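Local coordinates for protein lamina-associated polypeptide 2 isoforms alpha/zeta (Mus musculus, PDB 2V0X) that dimerizes through a helical, coiled-coil domain as a component of the nuclear lamina, and probably associates with lamin A and chromatin, at residues Val42-Pro55 with Val177-Met189. The protein carries 2 engineered substitutions. Numbering follows the deposited sequence.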
ATOM      1  N   VAL B  42       2.832   6.839  13.660  1.00 48.73           N
ATOM      2  CA  VAL B  42       2.755   5.463  13.190  1.00 45.18           C
ATOM      3  C   VAL B  42       3.850   5.133  12.169  1.00 43.57           C
ATOM      4  O   VAL B  42       4.515   4.109  12.302  1.00 44.08           O
ATOM      5  CB  VAL B  42       1.321   5.070  12.684  1.00 43.81           C
ATOM      6  CG1 VAL B  42       0.665   6.215  11.982  1.00 43.96           C
ATOM      7  CG2 VAL B  42       1.382   3.860  11.762  1.00 43.51           C
ATOM      8  N   VAL B  43       4.067   6.009  11.191  1.00 40.76           N
ATOM      9  CA  VAL B  43       5.106   5.774  10.196  1.00 39.38           C
ATOM     10  C   VAL B  43       6.472   5.658  10.894  1.00 43.12           C
ATOM     11  O   VAL B  43       7.197   4.685  10.683  1.00 47.30           O
ATOM     12  CB  VAL B  43       5.130   6.893   9.110  1.00 36.86           C
ATOM     13  CG1 VAL B  43       6.290   6.698   8.164  1.00 37.07           C
ATOM     14  CG2 VAL B  43       3.817   6.899   8.318  1.00 35.26           C
ATOM     15  N   GLU B  44       6.769   6.593  11.798  1.00 44.53           N
ATOM     16  CA  GLU B  44       8.042   6.588  12.520  1.00 47.31           C
ATOM     17  C   GLU B  44       8.232   5.364  13.426  1.00 49.96           C
ATOM     18  O   GLU B  44       9.354   4.860  13.564  1.00 52.79           O
ATOM     19  CB  GLU B  44       8.204   7.869  13.331  1.00 50.73           C
ATOM     20  CG  GLU B  44       9.569   8.019  13.992  1.00 65.66           C
ATOM     21  CD  GLU B  44       9.645   9.203  14.940  1.00 73.94           C
ATOM     22  OE1 GLU B  44       8.771  10.098  14.867  1.00 59.29           O
ATOM     23  OE2 GLU B  44      10.584   9.235  15.764  1.00 82.70           O
ATOM     24  N   GLU B  45       7.149   4.882  14.033  1.00 49.71           N
ATOM     25  CA  GLU B  45       7.217   3.707  14.901  1.00 49.99           C
ATOM     26  C   GLU B  45       7.613   2.469  14.111  1.00 50.80           C
ATOM     27  O   GLU B  45       8.419   1.663  14.582  1.00 54.37           O
ATOM     28  CB  GLU B  45       5.877   3.440  15.587  1.00 52.59           C
ATOM     29  CG  GLU B  45       5.505   4.452  16.657  1.00 87.14           C
ATOM     30  CD  GLU B  45       4.107   4.228  17.208  1.00117.05           C
ATOM     31  OE1 GLU B  45       3.855   3.144  17.781  1.00134.57           O
ATOM     32  OE2 GLU B  45       3.259   5.136  17.067  1.00117.40           O
ATOM     33  N   GLU B  46       7.042   2.315  12.918  1.00 46.92           N
ATOM     34  CA  GLU B  46       7.346   1.166  12.064  1.00 43.29           C
ATOM     35  C   GLU B  46       8.759   1.239  11.525  1.00 38.93           C
ATOM     36  O   GLU B  46       9.412   0.222  11.342  1.00 39.23           O
ATOM     37  CB  GLU B  46       6.385   1.091  10.871  1.00 43.61           C
ATOM     38  CG  GLU B  46       4.924   0.926  11.245  1.00 53.49           C
ATOM     39  CD  GLU B  46       4.654  -0.333  12.044  1.00 60.50           C
ATOM     40  OE1 GLU B  46       5.188  -1.408  11.686  1.00 70.68           O
ATOM     41  OE2 GLU B  46       3.892  -0.240  13.026  1.00 66.76           O
ATOM     42  N   TRP B  47       9.231   2.453  11.284  1.00 33.94           N
ATOM     43  CA  TRP B  47      10.561   2.657  10.729  1.00 30.86           C
ATOM     44  C   TRP B  47      11.718   2.486  11.707  1.00 34.34           C
ATOM     45  O   TRP B  47      12.877   2.516  11.301  1.00 37.03           O
ATOM     46  CB  TRP B  47      10.631   4.012  10.044  1.00 28.04           C
ATOM     47  CG  TRP B  47       9.876   4.048   8.763  1.00 27.44           C
ATOM     48  CD1 TRP B  47       9.181   3.007   8.178  1.00 27.52           C
ATOM     49  CD2 TRP B  47       9.750   5.163   7.872  1.00 27.08           C
ATOM     50  NE1 TRP B  47       8.638   3.417   6.982  1.00 27.64           N
ATOM     51  CE2 TRP B  47       8.969   4.732   6.768  1.00 27.74           C
ATOM     52  CE3 TRP B  47      10.227   6.484   7.893  1.00 25.96           C
ATOM     53  CZ2 TRP B  47       8.653   5.581   5.698  1.00 28.31           C
ATOM     54  CZ3 TRP B  47       9.917   7.326   6.821  1.00 25.91           C
ATOM     55  CH2 TRP B  47       9.136   6.873   5.740  1.00 26.58           C
ATOM     56  N   GLN B  48      11.406   2.289  12.985  1.00 37.26           N
ATOM     57  CA  GLN B  48      12.443   2.116  13.992  1.00 41.35           C
ATOM     58  C   GLN B  48      13.087   0.741  13.850  1.00 42.25           C
ATOM     59  O   GLN B  48      14.222   0.529  14.265  1.00 43.17           O
ATOM     60  CB  GLN B  48      11.875   2.295  15.407  1.00 54.01           C
ATOM     61  CG  GLN B  48      11.343   3.695  15.706  1.00 61.51           C
ATOM     62  CD  GLN B  48      12.391   4.781  15.523  1.00 68.10           C
ATOM     63  OE1 GLN B  48      13.450   4.749  16.149  1.00 68.45           O
ATOM     64  NE2 GLN B  48      12.097   5.753  14.666  1.00 70.67           N
ATOM     65  N   GLN B  49      12.373  -0.170  13.203  1.00 41.97           N
ATOM     66  CA  GLN B  49      12.862  -1.528  12.994  1.00 41.49           C
ATOM     67  C   GLN B  49      12.296  -1.945  11.632  1.00 39.44           C
ATOM     68  O   GLN B  49      11.216  -2.510  11.570  1.00 40.56           O
ATOM     69  CB  GLN B  49      12.317  -2.419  14.118  1.00 48.20           C
ATOM     70  CG  GLN B  49      13.289  -3.452  14.667  1.00 64.14           C
ATOM     71  CD  GLN B  49      13.408  -4.673  13.789  1.00 87.68           C
ATOM     72  OE1 GLN B  49      12.677  -5.647  13.965  1.00 89.08           O
ATOM     73  NE2 GLN B  49      14.339  -4.638  12.846  1.00106.97           N
ATOM     74  N   ILE B  50      13.007  -1.637  10.545  1.00 35.97           N
ATOM     75  CA  ILE B  50      12.499  -1.964   9.208  1.00 37.35           C
ATOM     76  C   ILE B  50      12.560  -3.441   8.842  1.00 42.45           C
ATOM     77  O   ILE B  50      11.837  -3.884   7.954  1.00 43.70           O
ATOM     78  CB  ILE B  50      13.161  -1.124   8.081  1.00 34.79           C
ATOM     79  CG1 ILE B  50      14.666  -1.413   7.986  1.00 39.70           C
ATOM     80  CG2 ILE B  50      12.890   0.353   8.304  1.00 32.01           C
ATOM     81  CD1 ILE B  50      15.358  -0.661   6.849  1.00 36.60           C
ATOM     82  N   ASP B  51      13.429  -4.190   9.521  1.00 45.92           N
ATOM     83  CA  ASP B  51      13.581  -5.626   9.281  1.00 46.09           C
ATOM     84  C   ASP B  51      12.710  -6.332  10.321  1.00 44.92           C
ATOM     85  O   ASP B  51      13.190  -6.694  11.402  1.00 41.63           O
ATOM     86  CB  ASP B  51      15.055  -6.040   9.451  1.00 48.57           C
ATOM     87  CG  ASP B  51      15.335  -7.473   9.006  1.00 55.04           C
ATOM     88  OD1 ASP B  51      16.500  -7.908   9.131  1.00 64.63           O
ATOM     89  OD2 ASP B  51      14.422  -8.167   8.518  1.00 46.75           O
ATOM     90  N   ARG B  52      11.435  -6.504   9.995  1.00 48.02           N
ATOM     91  CA  ARG B  52      10.487  -7.143  10.905  1.00 51.79           C
ATOM     92  C   ARG B  52       9.290  -7.734  10.161  1.00 50.02           C
ATOM     93  O   ARG B  52       8.919  -7.280   9.080  1.00 50.62           O
ATOM     94  CB  ARG B  52      10.023  -6.137  11.977  1.00 60.07           C
ATOM     95  CG  ARG B  52       8.664  -6.436  12.621  1.00 70.33           C
ATOM     96  CD  ARG B  52       8.461  -5.709  13.955  1.00 66.48           C
ATOM     97  NE  ARG B  52       8.990  -4.343  13.967  1.00 61.52           N
ATOM     98  CZ  ARG B  52       8.474  -3.316  13.296  1.00 57.71           C
ATOM     99  NH1 ARG B  52       7.394  -3.473  12.533  1.00 45.11           N
ATOM    100  NH2 ARG B  52       9.038  -2.116  13.399  1.00 61.20           N
ATOM    101  N   GLN B  53       8.731  -8.787  10.738  1.00 48.93           N
ATOM    102  CA  GLN B  53       7.584  -9.483  10.176  1.00 48.90           C
ATOM    103  C   GLN B  53       6.370  -8.557  10.147  1.00 47.69           C
ATOM    104  O   GLN B  53       6.170  -7.755  11.056  1.00 49.73           O
ATOM    105  CB  GLN B  53       7.290 -10.717  11.027  1.00 50.90           C
ATOM    106  CG  GLN B  53       6.348 -11.712  10.414  1.00 56.72           C
ATOM    107  CD  GLN B  53       6.444 -13.057  11.094  1.00 59.83           C
ATOM    108  OE1 GLN B  53       6.815 -14.057  10.472  1.00 64.46           O
ATOM    109  NE2 GLN B  53       6.159 -13.085  12.388  1.00 64.99           N
ATOM    110  N   LEU B  54       5.552  -8.700   9.115  1.00 43.89           N
ATOM    111  CA  LEU B  54       4.362  -7.877   8.952  1.00 43.63           C
ATOM    112  C   LEU B  54       3.157  -8.306   9.786  1.00 41.41           C
ATOM    113  O   LEU B  54       2.885  -9.496   9.918  1.00 42.11           O
ATOM    114  CB  LEU B  54       3.956  -7.879   7.480  1.00 45.37           C
ATOM    115  CG  LEU B  54       5.009  -7.303   6.528  1.00 49.36           C
ATOM    116  CD1 LEU B  54       4.593  -7.517   5.093  1.00 50.80           C
ATOM    117  CD2 LEU B  54       5.202  -5.844   6.827  1.00 49.45           C
ATOM    118  N   PRO B  55       2.429  -7.343  10.381  1.00 37.97           N
ATOM    119  CA  PRO B  55       1.243  -7.698  11.181  1.00 35.79           C
ATOM    120  C   PRO B  55       0.167  -8.289  10.266  1.00 33.97           C
ATOM    121  O   PRO B  55       0.076  -7.941   9.083  1.00 33.28           O
ATOM    122  CB  PRO B  55       0.801  -6.355  11.765  1.00 35.29           C
ATOM    123  CG  PRO B  55       1.316  -5.363  10.792  1.00 36.10           C
ATOM    124  CD  PRO B  55       2.695  -5.898  10.469  1.00 36.76           C
ATOM    125  N   VAL B 177      -2.145   3.168   6.424  1.00 23.87           N
ATOM    126  CA  VAL B 177      -0.937   3.977   6.610  1.00 25.03           C
ATOM    127  C   VAL B 177       0.172   3.074   7.189  1.00 25.30           C
ATOM    128  O   VAL B 177       1.323   3.131   6.767  1.00 25.78           O
ATOM    129  CB  VAL B 177      -1.213   5.179   7.587  1.00 25.03           C
ATOM    130  CG1 VAL B 177       0.116   5.846   8.050  1.00 24.53           C
ATOM    131  CG2 VAL B 177      -2.078   6.242   6.893  1.00 24.15           C
ATOM    132  N   ARG B 178      -0.197   2.238   8.152  1.00 27.27           N
ATOM    133  CA  ARG B 178       0.748   1.304   8.782  1.00 28.54           C
ATOM    134  C   ARG B 178       1.320   0.311   7.759  1.00 26.75           C
ATOM    135  O   ARG B 178       2.531   0.103   7.692  1.00 28.20           O
ATOM    136  CB  ARG B 178       0.060   0.540   9.933  1.00 32.00           C
ATOM    137  CG  ARG B 178       0.993  -0.408  10.679  1.00 50.61           C
ATOM    138  CD  ARG B 178       0.451  -0.788  12.044  1.00 73.12           C
ATOM    139  NE  ARG B 178       0.348   0.372  12.925  1.00 84.80           N
ATOM    140  CZ  ARG B 178      -0.700   0.634  13.701  1.00 83.26           C
ATOM    141  NH1 ARG B 178      -1.750  -0.181  13.710  1.00 68.19           N
ATOM    142  NH2 ARG B 178      -0.692   1.711  14.479  1.00 87.08           N
HETATM  143  N   MSE B 179       0.445  -0.311   6.974  1.00 27.08           N
HETATM  144  CA  MSE B 179       0.878  -1.254   5.948  1.00 28.17           C
HETATM  145  C   MSE B 179       1.802  -0.589   4.924  1.00 27.34           C
HETATM  146  O   MSE B 179       2.800  -1.190   4.495  1.00 27.77           O
HETATM  147  CB  MSE B 179      -0.322  -1.906   5.251  1.00 31.39           C
HETATM  148  CG  MSE B 179      -1.158  -2.854   6.138  1.00 37.21           C
HETATM  149 SE   MSE B 179      -0.080  -4.106   7.218  1.00 45.29          SE
HETATM  150  CE  MSE B 179       1.097  -4.731   5.885  1.00 46.49           C
ATOM    151  N   SER B 180       1.480   0.650   4.542  1.00 27.92           N
ATOM    152  CA  SER B 180       2.291   1.409   3.588  1.00 27.19           C
ATOM    153  C   SER B 180       3.679   1.706   4.167  1.00 26.92           C
ATOM    154  O   SER B 180       4.675   1.636   3.457  1.00 30.25           O
ATOM    155  CB  SER B 180       1.608   2.737   3.216  1.00 30.55           C
ATOM    156  OG  SER B 180       0.419   2.521   2.468  1.00 38.90           O
ATOM    157  N   ALA B 181       3.727   2.028   5.456  1.00 23.97           N
ATOM    158  CA  ALA B 181       4.985   2.333   6.124  1.00 22.75           C
ATOM    159  C   ALA B 181       5.874   1.093   6.149  1.00 24.65           C
ATOM    160  O   ALA B 181       7.077   1.193   5.912  1.00 26.98           O
ATOM    161  CB  ALA B 181       4.745   2.858   7.547  1.00 22.14           C
ATOM    162  N   CYS B 182       5.266  -0.072   6.344  1.00 29.27           N
ATOM    163  CA  CYS B 182       5.995  -1.340   6.381  1.00 31.49           C
ATOM    164  C   CYS B 182       6.590  -1.626   5.009  1.00 30.47           C
ATOM    165  O   CYS B 182       7.748  -2.039   4.900  1.00 31.92           O
ATOM    166  CB  CYS B 182       5.061  -2.488   6.793  1.00 33.26           C
ATOM    167  SG  CYS B 182       4.609  -2.522   8.568  1.00 34.90           S
ATOM    168  N   ALA B 183       5.791  -1.403   3.965  1.00 28.18           N
ATOM    169  CA  ALA B 183       6.229  -1.628   2.592  1.00 26.94           C
ATOM    170  C   ALA B 183       7.429  -0.736   2.283  1.00 29.33           C
ATOM    171  O   ALA B 183       8.406  -1.179   1.693  1.00 32.92           O
ATOM    172  CB  ALA B 183       5.096  -1.337   1.616  1.00 25.98           C
HETATM  173  N   MSE B 184       7.315   0.532   2.652  1.00 29.97           N
HETATM  174  CA  MSE B 184       8.377   1.507   2.458  1.00 30.61           C
HETATM  175  C   MSE B 184       9.623   1.081   3.245  1.00 29.20           C
HETATM  176  O   MSE B 184      10.739   1.219   2.760  1.00 30.62           O
HETATM  177  CB  MSE B 184       7.893   2.892   2.907  1.00 33.63           C
HETATM  178  CG  MSE B 184       6.891   3.536   1.934  1.00 38.07           C
HETATM  179 SE   MSE B 184       5.704   4.807   2.807  1.00 41.48          SE
HETATM  180  CE  MSE B 184       6.744   6.414   2.604  1.00 39.81           C
ATOM    181  N   GLY B 185       9.429   0.591   4.465  1.00 28.39           N
ATOM    182  CA  GLY B 185      10.548   0.114   5.259  1.00 28.58           C
ATOM    183  C   GLY B 185      11.234  -1.072   4.570  1.00 30.85           C
ATOM    184  O   GLY B 185      12.447  -1.118   4.474  1.00 32.27           O
ATOM    185  N   SER B 186      10.450  -2.006   4.041  1.00 30.91           N
ATOM    186  CA  SER B 186      10.992  -3.185   3.368  1.00 30.14           C
ATOM    187  C   SER B 186      11.731  -2.805   2.095  1.00 29.85           C
ATOM    188  O   SER B 186      12.805  -3.341   1.809  1.00 31.87           O
ATOM    189  CB  SER B 186       9.881  -4.185   3.075  1.00 32.42           C
ATOM    190  OG  SER B 186       9.309  -4.631   4.287  1.00 47.25           O
ATOM    191  N   SER B 187      11.167  -1.865   1.347  1.00 27.74           N
ATOM    192  CA  SER B 187      11.797  -1.396   0.125  1.00 28.36           C
ATOM    193  C   SER B 187      13.179  -0.811   0.476  1.00 30.61           C
ATOM    194  O   SER B 187      14.184  -1.133  -0.155  1.00 31.33           O
ATOM    195  CB  SER B 187      10.925  -0.323  -0.533  1.00 29.65           C
ATOM    196  OG  SER B 187      11.682   0.457  -1.450  1.00 38.42           O
ATOM    197  N   THR B 188      13.208   0.017   1.516  1.00 31.71           N
ATOM    198  CA  THR B 188      14.425   0.657   1.989  1.00 27.44           C
ATOM    199  C   THR B 188      15.450  -0.382   2.467  1.00 31.39           C
ATOM    200  O   THR B 188      16.628  -0.257   2.178  1.00 32.84           O
ATOM    201  CB  THR B 188      14.079   1.681   3.090  1.00 25.41           C
ATOM    202  OG1 THR B 188      13.185   2.658   2.532  1.00 25.39           O
ATOM    203  CG2 THR B 188      15.320   2.377   3.637  1.00 23.40           C
HETATM  204  N   MSE B 189      14.995  -1.422   3.164  1.00 35.17           N
HETATM  205  CA  MSE B 189      15.894  -2.480   3.618  1.00 40.86           C
HETATM  206  C   MSE B 189      16.548  -3.155   2.387  1.00 36.82           C
HETATM  207  O   MSE B 189      17.769  -3.315   2.311  1.00 34.26           O
HETATM  208  CB  MSE B 189      15.128  -3.518   4.439  1.00 47.50           C
HETATM  209  CG  MSE B 189      16.019  -4.643   4.980  1.00 58.02           C
HETATM  210 SE   MSE B 189      15.047  -6.215   5.603  1.00 69.09          SE
HETATM  211  CE  MSE B 189      15.017  -7.205   3.946  1.00 68.36           C
TER
HETATM  212  O   HOH W   1      11.510  -5.742   6.051  1.00 39.99           O
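Trp47 meets Ala181 through the indole N-H, NE1 lying 2.9 Å from Ala181 O at an N-H...O angle of 153°. The oxygen sits in the ring plane and already accepts the helical bond from Gly185 N on the other face of its carbonyl, so one backbone oxygen serves two donors. Glu46 is bent at chi2 (-60°), which swings its carboxylate between two arginines: OE2 makes a long salt bridge to Arg178 NE at 3.6 Å, while OE1 is held by Arg52 NH1 at 3.1 Å. A glutamine here would probably take the carboxylate charge from Arg178 NE and Arg52 NH1, weakening the links of Glu46 to both. A water bridges Ile50 O and Ser186 OG. Val43 CG1 lies over the indole face and Met184 CE reaches the ring edge, contacts that orient the indole together with its hydrogen bond; the Ile50 branches settle on Gly185 and Met189 CB (CD1 to CB, 3.7 Å). Tyr114 of the second subunit packs against Trp47 and Met184. In this dimerization domain the end of helix 35-46 crosses helix 152-196, the axes of 42-46 and 177-189 at -39°, and the chain after it packs over the same helix, beside the subunit interface.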